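Local coordinates for protein ribosome biogenesis GTPase A (PDB 3CNO) that binds GTP and GDP as a P-loop GTPase and is probably required for a late step in assembly of the 50S ribosomal subunit, at residues E27-R32 against I51-V56; T110-I115 against D150-L155. All coordinates share one frame; numbering follows the deposited sequence.

Interaction 1 of 2, residues E27-R32 against I51-V56; sequences EVRDAR and ILLNKV. With GDP (guanosine-5'-diphosphate), chain B.
Four backbone hydrogen bonds join the parallel strand ends of 27-32 and 51-56: Leu52 N to Glu27 O, Arg29 N to Leu52 O, Asn54 N to Arg29 O and Ala31 N to Asn54 O, the last at 2.9 Å. Beyond the ladder, a water bonded to Asp30 OD2 (2.6 Å) and Lys55 NZ (2.8 Å) links the end of strand 24-30 to the loop after strand 48-54. Arg32 grips the same carboxylate side-on, NE to OD1 and NH2 to OD2, while its backbone N reaches OD1 from the anti side and closes an Asx turn; Val235 O and Ala236 O also hold the guanidinium. Replacing Asp30 with alanine is likely to unfasten this turn and cost Arg32 its charge partner. Extended beyond CG, Lys55 runs its methylenes along the guanine, CG 3.4 Å from GDP C6, and its NZ bonds GDP O4' (3.1 Å) and Asn109 O; a long apolar stem ending in an ammonium suits the lysine of the N-K-x-D motif (Asn54 to Asp57). Farther back, Glu27 OE1 forms a salt bridge with Arg29 NE, weak as a hydrogen bond, and accepts from Ala39 N, while Arg29 NH1 donates to Pro34 O and Ile51 CG2 covers one guanidinium face. Val28 CG1 meets Leu52 CD2 at 4.0 Å on the other side of the sheet, and the small Ala31 fits its CB against Leu53 CB (3.9 Å). Helix 112-120 packs over Val28 and Leu52, helix 61-72 over Ile51 and Leu53, and strand 78-80 flanks 48-54.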
ATOM      1  N   GLU A  27       5.695   4.521  -8.840  1.00 36.58           N
ATOM      2  CA  GLU A  27       4.883   3.380  -8.450  1.00 36.02           C
ATOM      3  C   GLU A  27       4.763   3.359  -6.929  1.00 34.94           C
ATOM      4  O   GLU A  27       5.729   3.027  -6.233  1.00 34.59           O
ATOM      5  CB  GLU A  27       5.535   2.094  -8.958  1.00 36.30           C
ATOM      6  CG  GLU A  27       4.659   0.868  -8.829  1.00 39.44           C
ATOM      7  CD  GLU A  27       5.366  -0.404  -9.226  1.00 41.82           C
ATOM      8  OE1 GLU A  27       4.880  -1.481  -8.848  1.00 43.32           O
ATOM      9  OE2 GLU A  27       6.407  -0.336  -9.912  1.00 45.45           O
ATOM     10  N   VAL A  28       3.592   3.748  -6.422  1.00 33.61           N
ATOM     11  CA  VAL A  28       3.368   3.860  -4.990  1.00 32.54           C
ATOM     12  C   VAL A  28       2.877   2.543  -4.418  1.00 32.40           C
ATOM     13  O   VAL A  28       1.702   2.179  -4.568  1.00 32.49           O
ATOM     14  CB  VAL A  28       2.387   5.004  -4.628  1.00 33.03           C
ATOM     15  CG1 VAL A  28       2.260   5.135  -3.095  1.00 31.14           C
ATOM     16  CG2 VAL A  28       2.847   6.330  -5.255  1.00 31.09           C
ATOM     17  N   ARG A  29       3.798   1.820  -3.784  1.00 31.61           N
ATOM     18  CA  ARG A  29       3.486   0.537  -3.171  1.00 31.44           C
ATOM     19  C   ARG A  29       3.396   0.732  -1.663  1.00 31.11           C
ATOM     20  O   ARG A  29       3.920   1.719  -1.133  1.00 31.10           O
ATOM     21  CB  ARG A  29       4.573  -0.506  -3.483  1.00 31.30           C
ATOM     22  CG  ARG A  29       4.975  -0.630  -4.943  1.00 31.91           C
ATOM     23  CD  ARG A  29       5.786  -1.880  -5.121  1.00 32.76           C
ATOM     24  NE  ARG A  29       6.363  -2.002  -6.453  1.00 35.07           N
ATOM     25  CZ  ARG A  29       7.044  -3.067  -6.882  1.00 35.52           C
ATOM     26  NH1 ARG A  29       7.227  -4.110  -6.080  1.00 35.69           N
ATOM     27  NH2 ARG A  29       7.534  -3.100  -8.115  1.00 34.05           N
ATOM     28  N   ASP A  30       2.730  -0.203  -0.987  1.00 30.75           N
ATOM     29  CA  ASP A  30       2.774  -0.273   0.469  1.00 30.86           C
ATOM     30  C   ASP A  30       4.007  -1.070   0.871  1.00 30.88           C
ATOM     31  O   ASP A  30       4.164  -2.226   0.463  1.00 31.27           O
ATOM     32  CB  ASP A  30       1.497  -0.919   1.036  1.00 30.82           C
ATOM     33  CG  ASP A  30       1.353  -0.726   2.545  1.00 30.72           C
ATOM     34  OD1 ASP A  30       2.323  -0.989   3.284  1.00 30.95           O
ATOM     35  OD2 ASP A  30       0.259  -0.328   3.002  1.00 31.08           O
ATOM     36  N   ALA A  31       4.873  -0.453   1.677  1.00 31.01           N
ATOM     37  CA  ALA A  31       6.120  -1.083   2.146  1.00 31.19           C
ATOM     38  C   ALA A  31       5.903  -2.413   2.887  1.00 31.21           C
ATOM     39  O   ALA A  31       6.804  -3.266   2.928  1.00 31.51           O
ATOM     40  CB  ALA A  31       6.944  -0.104   3.015  1.00 30.84           C
ATOM     41  N   ARG A  32       4.713  -2.593   3.460  1.00 30.87           N
ATOM     42  CA  ARG A  32       4.384  -3.831   4.177  1.00 30.56           C
ATOM     43  C   ARG A  32       4.104  -5.007   3.241  1.00 30.45           C
ATOM     44  O   ARG A  32       4.224  -6.161   3.650  1.00 29.92           O
ATOM     45  CB  ARG A  32       3.207  -3.620   5.116  1.00 30.11           C
ATOM     46  CG  ARG A  32       3.414  -2.494   6.083  1.00 30.07           C
ATOM     47  CD  ARG A  32       2.143  -2.176   6.856  1.00 29.90           C
ATOM     48  NE  ARG A  32       1.129  -1.586   5.990  1.00 27.65           N
ATOM     49  CZ  ARG A  32      -0.123  -1.360   6.359  1.00 28.87           C
ATOM     50  NH1 ARG A  32      -0.524  -1.690   7.580  1.00 27.54           N
ATOM     51  NH2 ARG A  32      -0.984  -0.824   5.496  1.00 30.07           N
ATOM     52  N   ILE A  51      10.350   3.047  -7.822  1.00 37.28           N
ATOM     53  CA  ILE A  51       9.565   2.272  -6.894  1.00 35.66           C
ATOM     54  C   ILE A  51       9.574   2.994  -5.562  1.00 35.11           C
ATOM     55  O   ILE A  51      10.627   3.158  -4.921  1.00 34.70           O
ATOM     56  CB  ILE A  51      10.094   0.838  -6.719  1.00 35.86           C
ATOM     57  CG1 ILE A  51       9.952   0.053  -8.036  1.00 35.47           C
ATOM     58  CG2 ILE A  51       9.380   0.143  -5.525  1.00 34.06           C
ATOM     59  CD1 ILE A  51      10.630  -1.322  -8.008  1.00 35.49           C
ATOM     60  N   LEU A  52       8.385   3.415  -5.158  1.00 33.87           N
ATOM     61  CA  LEU A  52       8.195   4.123  -3.916  1.00 33.27           C
ATOM     62  C   LEU A  52       7.563   3.180  -2.892  1.00 32.52           C
ATOM     63  O   LEU A  52       6.407   2.783  -3.032  1.00 32.57           O
ATOM     64  CB  LEU A  52       7.332   5.367  -4.173  1.00 33.41           C
ATOM     65  CG  LEU A  52       7.124   6.447  -3.113  1.00 34.05           C
ATOM     66  CD1 LEU A  52       6.755   7.762  -3.758  1.00 33.56           C
ATOM     67  CD2 LEU A  52       6.046   6.021  -2.119  1.00 34.46           C
ATOM     68  N   LEU A  53       8.334   2.803  -1.877  1.00 31.72           N
ATOM     69  CA  LEU A  53       7.808   2.021  -0.759  1.00 31.27           C
ATOM     70  C   LEU A  53       7.286   3.001   0.302  1.00 30.81           C
ATOM     71  O   LEU A  53       8.072   3.640   0.994  1.00 31.07           O
ATOM     72  CB  LEU A  53       8.880   1.068  -0.183  1.00 31.08           C
ATOM     73  CG  LEU A  53       9.574   0.056  -1.128  1.00 31.88           C
ATOM     74  CD1 LEU A  53      10.612  -0.813  -0.392  1.00 31.54           C
ATOM     75  CD2 LEU A  53       8.577  -0.829  -1.910  1.00 29.59           C
ATOM     76  N   ASN A  54       5.959   3.121   0.394  1.00 30.28           N
ATOM     77  CA  ASN A  54       5.271   4.092   1.264  1.00 29.30           C
ATOM     78  C   ASN A  54       4.825   3.494   2.587  1.00 28.76           C
ATOM     79  O   ASN A  54       4.782   2.274   2.737  1.00 28.59           O
ATOM     80  CB  ASN A  54       4.033   4.650   0.555  1.00 29.61           C
ATOM     81  CG  ASN A  54       3.638   6.028   1.066  1.00 29.71           C
ATOM     82  OD1 ASN A  54       4.457   6.763   1.610  1.00 29.72           O
ATOM     83  ND2 ASN A  54       2.372   6.383   0.893  1.00 31.14           N
ATOM     84  N   LYS A  55       4.475   4.364   3.532  1.00 28.05           N
ATOM     85  CA  LYS A  55       3.960   3.975   4.844  1.00 27.59           C
ATOM     86  C   LYS A  55       5.006   3.237   5.670  1.00 27.68           C
ATOM     87  O   LYS A  55       4.688   2.306   6.414  1.00 27.19           O
ATOM     88  CB  LYS A  55       2.659   3.155   4.730  1.00 27.28           C
ATOM     89  CG  LYS A  55       1.608   3.786   3.846  1.00 26.59           C
ATOM     90  CD  LYS A  55       0.257   3.108   3.976  1.00 27.90           C
ATOM     91  CE  LYS A  55      -0.793   3.849   3.154  1.00 26.99           C
ATOM     92  NZ  LYS A  55      -2.095   3.170   3.269  1.00 29.88           N
ATOM     93  N   VAL A  56       6.262   3.661   5.538  1.00 28.35           N
ATOM     94  CA  VAL A  56       7.356   3.034   6.293  1.00 28.81           C
ATOM     95  C   VAL A  56       7.183   3.206   7.799  1.00 29.36           C
ATOM     96  O   VAL A  56       7.726   2.426   8.571  1.00 30.50           O
ATOM     97  CB  VAL A  56       8.785   3.483   5.827  1.00 28.43           C
ATOM     98  CG1 VAL A  56       9.113   2.895   4.479  1.00 27.74           C
ATOM     99  CG2 VAL A  56       8.936   4.984   5.815  1.00 27.37           C
TER
HETATM  100  PB  GDP B 501      -4.882   6.553  -2.315  1.00 30.63           P
HETATM  101  O1B GDP B 501      -4.903   7.911  -2.963  1.00 31.04           O
HETATM  102  O2B GDP B 501      -3.729   5.784  -2.933  1.00 30.87           O
HETATM  103  O3B GDP B 501      -6.119   5.733  -2.600  1.00 28.49           O
HETATM  104  O3A GDP B 501      -4.652   6.662  -0.732  1.00 30.16           O
HETATM  105  PA  GDP B 501      -4.741   7.933   0.239  1.00 30.06           P
HETATM  106  O1A GDP B 501      -3.702   8.996  -0.016  1.00 30.82           O
HETATM  107  O2A GDP B 501      -6.144   8.486   0.277  1.00 32.18           O
HETATM  108  O5' GDP B 501      -4.392   7.238   1.634  1.00 30.45           O
HETATM  109  C5' GDP B 501      -5.138   6.099   2.054  1.00 29.99           C
HETATM  110  C4' GDP B 501      -5.038   5.976   3.565  1.00 30.29           C
HETATM  111  O4' GDP B 501      -3.683   5.773   3.955  1.00 29.17           O
HETATM  112  C3' GDP B 501      -5.506   7.230   4.272  1.00 30.92           C
HETATM  113  O3' GDP B 501      -6.202   6.819   5.456  1.00 34.51           O
HETATM  114  C2' GDP B 501      -4.233   7.946   4.652  1.00 31.28           C
HETATM  115  O2' GDP B 501      -4.475   8.773   5.793  1.00 31.69           O
HETATM  116  C1' GDP B 501      -3.269   6.783   4.873  1.00 28.60           C
HETATM  117  N9  GDP B 501      -1.847   7.031   4.534  1.00 28.49           N
HETATM  118  C8  GDP B 501      -1.343   7.526   3.388  1.00 27.46           C
HETATM  119  N7  GDP B 501       0.012   7.577   3.433  1.00 26.83           N
HETATM  120  C5  GDP B 501       0.395   7.098   4.631  1.00 27.71           C
HETATM  121  C6  GDP B 501       1.676   6.875   5.343  1.00 28.49           C
HETATM  122  O6  GDP B 501       2.768   7.159   4.810  1.00 27.96           O
HETATM  123  N1  GDP B 501       1.626   6.349   6.578  1.00 28.52           N
HETATM  124  C2  GDP B 501       0.462   6.040   7.189  1.00 27.72           C
HETATM  125  N2  GDP B 501       0.501   5.516   8.433  1.00 27.19           N
HETATM  126  N3  GDP B 501      -0.742   6.226   6.601  1.00 27.23           N
HETATM  127  C4  GDP B 501      -0.833   6.738   5.352  1.00 28.15           C
HETATM  128  O   HOH W   1      -1.853   0.687   1.977  1.00 24.77           O

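Interaction 2 of 2, residues T110-I115 against D150-L155; sequences TGKSTI and DTPGIL. With GDP (guanosine-5'-diphosphate), chain B.
GDP O2B, a beta-phosphate oxygen, is gripped by the backbone N atoms of Thr110, Gly111 and Lys112 and by Lys112 NZ, which lies 2.8 Å from it and also donates to Val107 O. The lysine reaches the phosphate by folding back, with bends at chi3 (-59°) and chi4 (-62°). That bend lays its methylenes obliquely across Pro152, CE 3.8 Å from Pro152 CB, a contact that suits lysine's apolar stem and the compact proline ring. CE is equally near Gly153 O, but no hydrogen bond joins the two segments. Ser113 meets O1B with both its N and its OG (2.8 Å), and Thr114 likewise holds GDP O1A by N and OG1, the hydroxyl at 2.7 Å; in each, a hydroxyl on the first helical turn doubles the grip of the amide. Gly111, at the N-cap, has backbone angles that call for glycine, and a CB there would clash with GDP N7. The lysine probably offsets part of the diphosphate charge, and the amides and the start of helix 112-120 probably stabilise the rest by their dipoles. This is the P-loop (Walker A) with strand 101-106 before it, faced by the D-x-x-G sequence Asp150 to Gly153, the G3 motif of GTPases.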
ATOM      1  N   THR A 110      -3.073   3.351  -1.078  1.00 33.47           N
ATOM      2  CA  THR A 110      -1.679   3.065  -0.900  1.00 32.75           C
ATOM      3  C   THR A 110      -0.904   4.377  -0.577  1.00 32.26           C
ATOM      4  O   THR A 110       0.276   4.356  -0.189  1.00 32.08           O
ATOM      5  CB  THR A 110      -1.228   2.293  -2.162  1.00 33.03           C
ATOM      6  OG1 THR A 110      -0.442   1.144  -1.809  1.00 34.93           O
ATOM      7  CG2 THR A 110      -0.573   3.187  -3.194  1.00 31.02           C
ATOM      8  N   GLY A 111      -1.604   5.506  -0.699  1.00 31.32           N
ATOM      9  CA  GLY A 111      -1.119   6.801  -0.207  1.00 30.87           C
ATOM     10  C   GLY A 111      -0.835   7.802  -1.317  1.00 30.15           C
ATOM     11  O   GLY A 111      -0.102   8.782  -1.123  1.00 29.51           O
ATOM     12  N   LYS A 112      -1.435   7.548  -2.476  1.00 29.88           N
ATOM     13  CA  LYS A 112      -1.184   8.318  -3.689  1.00 29.71           C
ATOM     14  C   LYS A 112      -1.725   9.749  -3.636  1.00 30.07           C
ATOM     15  O   LYS A 112      -1.026  10.678  -4.043  1.00 30.05           O
ATOM     16  CB  LYS A 112      -1.732   7.585  -4.919  1.00 29.45           C
ATOM     17  CG  LYS A 112      -1.161   6.176  -5.112  1.00 29.30           C
ATOM     18  CD  LYS A 112      -1.614   5.551  -6.435  1.00 29.22           C
ATOM     19  CE  LYS A 112      -3.142   5.448  -6.540  1.00 29.42           C
ATOM     20  NZ  LYS A 112      -3.721   4.571  -5.480  1.00 29.75           N
ATOM     21  N   SER A 113      -2.956   9.936  -3.158  1.00 30.48           N
ATOM     22  CA  SER A 113      -3.512  11.291  -3.020  1.00 31.33           C
ATOM     23  C   SER A 113      -2.675  12.098  -2.043  1.00 31.57           C
ATOM     24  O   SER A 113      -2.297  13.236  -2.335  1.00 31.47           O
ATOM     25  CB  SER A 113      -4.957  11.262  -2.527  1.00 31.08           C
ATOM     26  OG  SER A 113      -5.771  10.490  -3.385  1.00 32.99           O
ATOM     27  N   THR A 114      -2.384  11.501  -0.886  1.00 32.37           N
ATOM     28  CA  THR A 114      -1.553  12.156   0.131  1.00 33.54           C
ATOM     29  C   THR A 114      -0.228  12.639  -0.463  1.00 33.67           C
ATOM     30  O   THR A 114       0.191  13.762  -0.206  1.00 33.61           O
ATOM     31  CB  THR A 114      -1.304  11.225   1.312  1.00 33.61           C
ATOM     32  OG1 THR A 114      -2.548  10.672   1.730  1.00 35.50           O
ATOM     33  CG2 THR A 114      -0.700  11.971   2.476  1.00 34.25           C
ATOM     34  N   ILE A 115       0.401  11.799  -1.286  1.00 34.49           N
ATOM     35  CA  ILE A 115       1.642  12.155  -1.976  1.00 35.19           C
ATOM     36  C   ILE A 115       1.442  13.312  -2.973  1.00 36.54           C
ATOM     37  O   ILE A 115       2.155  14.326  -2.883  1.00 36.58           O
ATOM     38  CB  ILE A 115       2.317  10.902  -2.627  1.00 35.24           C
ATOM     39  CG1 ILE A 115       2.922  10.018  -1.532  1.00 34.24           C
ATOM     40  CG2 ILE A 115       3.377  11.295  -3.681  1.00 33.78           C
ATOM     41  CD1 ILE A 115       3.336   8.648  -2.012  1.00 33.31           C
ATOM     42  N   ASP A 150      -2.129  15.508 -12.018  1.00 44.54           N
ATOM     43  CA  ASP A 150      -2.872  15.871 -10.811  1.00 44.94           C
ATOM     44  C   ASP A 150      -3.632  14.710 -10.142  1.00 44.70           C
ATOM     45  O   ASP A 150      -3.860  14.715  -8.925  1.00 44.65           O
ATOM     46  CB  ASP A 150      -3.862  16.989 -11.171  1.00 45.26           C
ATOM     47  CG  ASP A 150      -4.396  17.717  -9.955  1.00 46.91           C
ATOM     48  OD1 ASP A 150      -3.608  17.970  -9.015  1.00 48.55           O
ATOM     49  OD2 ASP A 150      -5.606  18.053  -9.946  1.00 48.66           O
ATOM     50  N   THR A 151      -4.034  13.733 -10.944  1.00 44.41           N
ATOM     51  CA  THR A 151      -4.807  12.598 -10.470  1.00 44.27           C
ATOM     52  C   THR A 151      -3.970  11.341 -10.695  1.00 44.34           C
ATOM     53  O   THR A 151      -3.393  11.156 -11.776  1.00 44.37           O
ATOM     54  CB  THR A 151      -6.182  12.518 -11.210  1.00 44.19           C
ATOM     55  OG1 THR A 151      -6.897  13.743 -11.008  1.00 44.47           O
ATOM     56  CG2 THR A 151      -7.050  11.362 -10.700  1.00 43.57           C
ATOM     57  N   PRO A 152      -3.870  10.485  -9.665  1.00 44.46           N
ATOM     58  CA  PRO A 152      -3.089   9.247  -9.792  1.00 44.29           C
ATOM     59  C   PRO A 152      -3.834   8.206 -10.596  1.00 44.29           C
ATOM     60  O   PRO A 152      -5.058   8.129 -10.498  1.00 44.25           O
ATOM     61  CB  PRO A 152      -2.960   8.745  -8.350  1.00 44.06           C
ATOM     62  CG  PRO A 152      -3.618   9.766  -7.470  1.00 44.52           C
ATOM     63  CD  PRO A 152      -4.473  10.636  -8.326  1.00 44.57           C
ATOM     64  N   GLY A 153      -3.104   7.407 -11.375  1.00 44.13           N
ATOM     65  CA  GLY A 153      -3.689   6.234 -12.017  1.00 43.95           C
ATOM     66  C   GLY A 153      -3.949   5.144 -10.987  1.00 43.98           C
ATOM     67  O   GLY A 153      -3.034   4.727 -10.272  1.00 43.93           O
ATOM     68  N   ILE A 154      -5.200   4.694 -10.900  1.00 44.07           N
ATOM     69  CA  ILE A 154      -5.606   3.652  -9.945  1.00 44.04           C
ATOM     70  C   ILE A 154      -5.640   2.277 -10.610  1.00 44.74           C
ATOM     71  O   ILE A 154      -6.277   2.077 -11.649  1.00 45.10           O
ATOM     72  CB  ILE A 154      -6.965   3.971  -9.289  1.00 43.85           C
ATOM     73  CG1 ILE A 154      -6.993   5.433  -8.806  1.00 43.59           C
ATOM     74  CG2 ILE A 154      -7.257   2.990  -8.153  1.00 43.35           C
ATOM     75  CD1 ILE A 154      -8.330   5.896  -8.297  1.00 42.95           C
ATOM     76  N   LEU A 155      -4.940   1.329 -10.010  1.00 45.40           N
ATOM     77  CA  LEU A 155      -4.762   0.021 -10.603  1.00 45.66           C
ATOM     78  C   LEU A 155      -5.599  -1.006  -9.854  1.00 45.91           C
ATOM     79  O   LEU A 155      -5.497  -1.138  -8.633  1.00 45.32           O
ATOM     80  CB  LEU A 155      -3.268  -0.344 -10.621  1.00 45.66           C
ATOM     81  CG  LEU A 155      -2.671  -1.501 -11.444  1.00 46.19           C
ATOM     82  CD1 LEU A 155      -2.402  -2.741 -10.583  1.00 47.53           C
ATOM     83  CD2 LEU A 155      -3.465  -1.873 -12.718  1.00 46.85           C
TER
HETATM   84  PB  GDP B 501      -4.882   6.553  -2.315  1.00 30.63           P
HETATM   85  O1B GDP B 501      -4.903   7.911  -2.963  1.00 31.04           O
HETATM   86  O2B GDP B 501      -3.729   5.784  -2.933  1.00 30.87           O
HETATM   87  O3B GDP B 501      -6.119   5.733  -2.600  1.00 28.49           O
HETATM   88  O3A GDP B 501      -4.652   6.662  -0.732  1.00 30.16           O
HETATM   89  PA  GDP B 501      -4.741   7.933   0.239  1.00 30.06           P
HETATM   90  O1A GDP B 501      -3.702   8.996  -0.016  1.00 30.82           O
HETATM   91  O2A GDP B 501      -6.144   8.486   0.277  1.00 32.18           O
HETATM   92  O5' GDP B 501      -4.392   7.238   1.634  1.00 30.45           O
HETATM   93  C5' GDP B 501      -5.138   6.099   2.054  1.00 29.99           C
HETATM   94  C4' GDP B 501      -5.038   5.976   3.565  1.00 30.29           C
HETATM   95  O4' GDP B 501      -3.683   5.773   3.955  1.00 29.17           O
HETATM   96  C3' GDP B 501      -5.506   7.230   4.272  1.00 30.92           C
HETATM   97  O3' GDP B 501      -6.202   6.819   5.456  1.00 34.51           O
HETATM   98  C2' GDP B 501      -4.233   7.946   4.652  1.00 31.28           C
HETATM   99  O2' GDP B 501      -4.475   8.773   5.793  1.00 31.69           O
HETATM  100  C1' GDP B 501      -3.269   6.783   4.873  1.00 28.60           C
HETATM  101  N9  GDP B 501      -1.847   7.031   4.534  1.00 28.49           N
HETATM  102  C8  GDP B 501      -1.343   7.526   3.388  1.00 27.46           C
HETATM  103  N7  GDP B 501       0.012   7.577   3.433  1.00 26.83           N
HETATM  104  C5  GDP B 501       0.395   7.098   4.631  1.00 27.71           C
HETATM  105  C6  GDP B 501       1.676   6.875   5.343  1.00 28.49           C
HETATM  106  O6  GDP B 501       2.768   7.159   4.810  1.00 27.96           O
HETATM  107  N1  GDP B 501       1.626   6.349   6.578  1.00 28.52           N
HETATM  108  C2  GDP B 501       0.462   6.040   7.189  1.00 27.72           C
HETATM  109  N2  GDP B 501       0.501   5.516   8.433  1.00 27.19           N
HETATM  110  N3  GDP B 501      -0.742   6.226   6.601  1.00 27.23           N
HETATM  111  C4  GDP B 501      -0.833   6.738   5.352  1.00 28.15           C

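Overall arrangement
Interaction 1 is buried in the middle of the six-stranded sheet, joining neighbouring strands 24-30 and 48-54, whereas interaction 2 is smaller, partly buried, and sets the start of helix 112-120 against strand 147-154 of the same sheet. The first rests on a regular backbone ladder with apolar and ionic side chains on its faces; in the second the segments meet chiefly through the lysine stem and the proline ring, and the polar chemistry is spent on phosphate. GDP spans both, its base and sugar at one and its phosphates at the other. They also touch directly: Asn54 ND2 probably bonds Thr110 O, tying the base-binding loop to the P-loop.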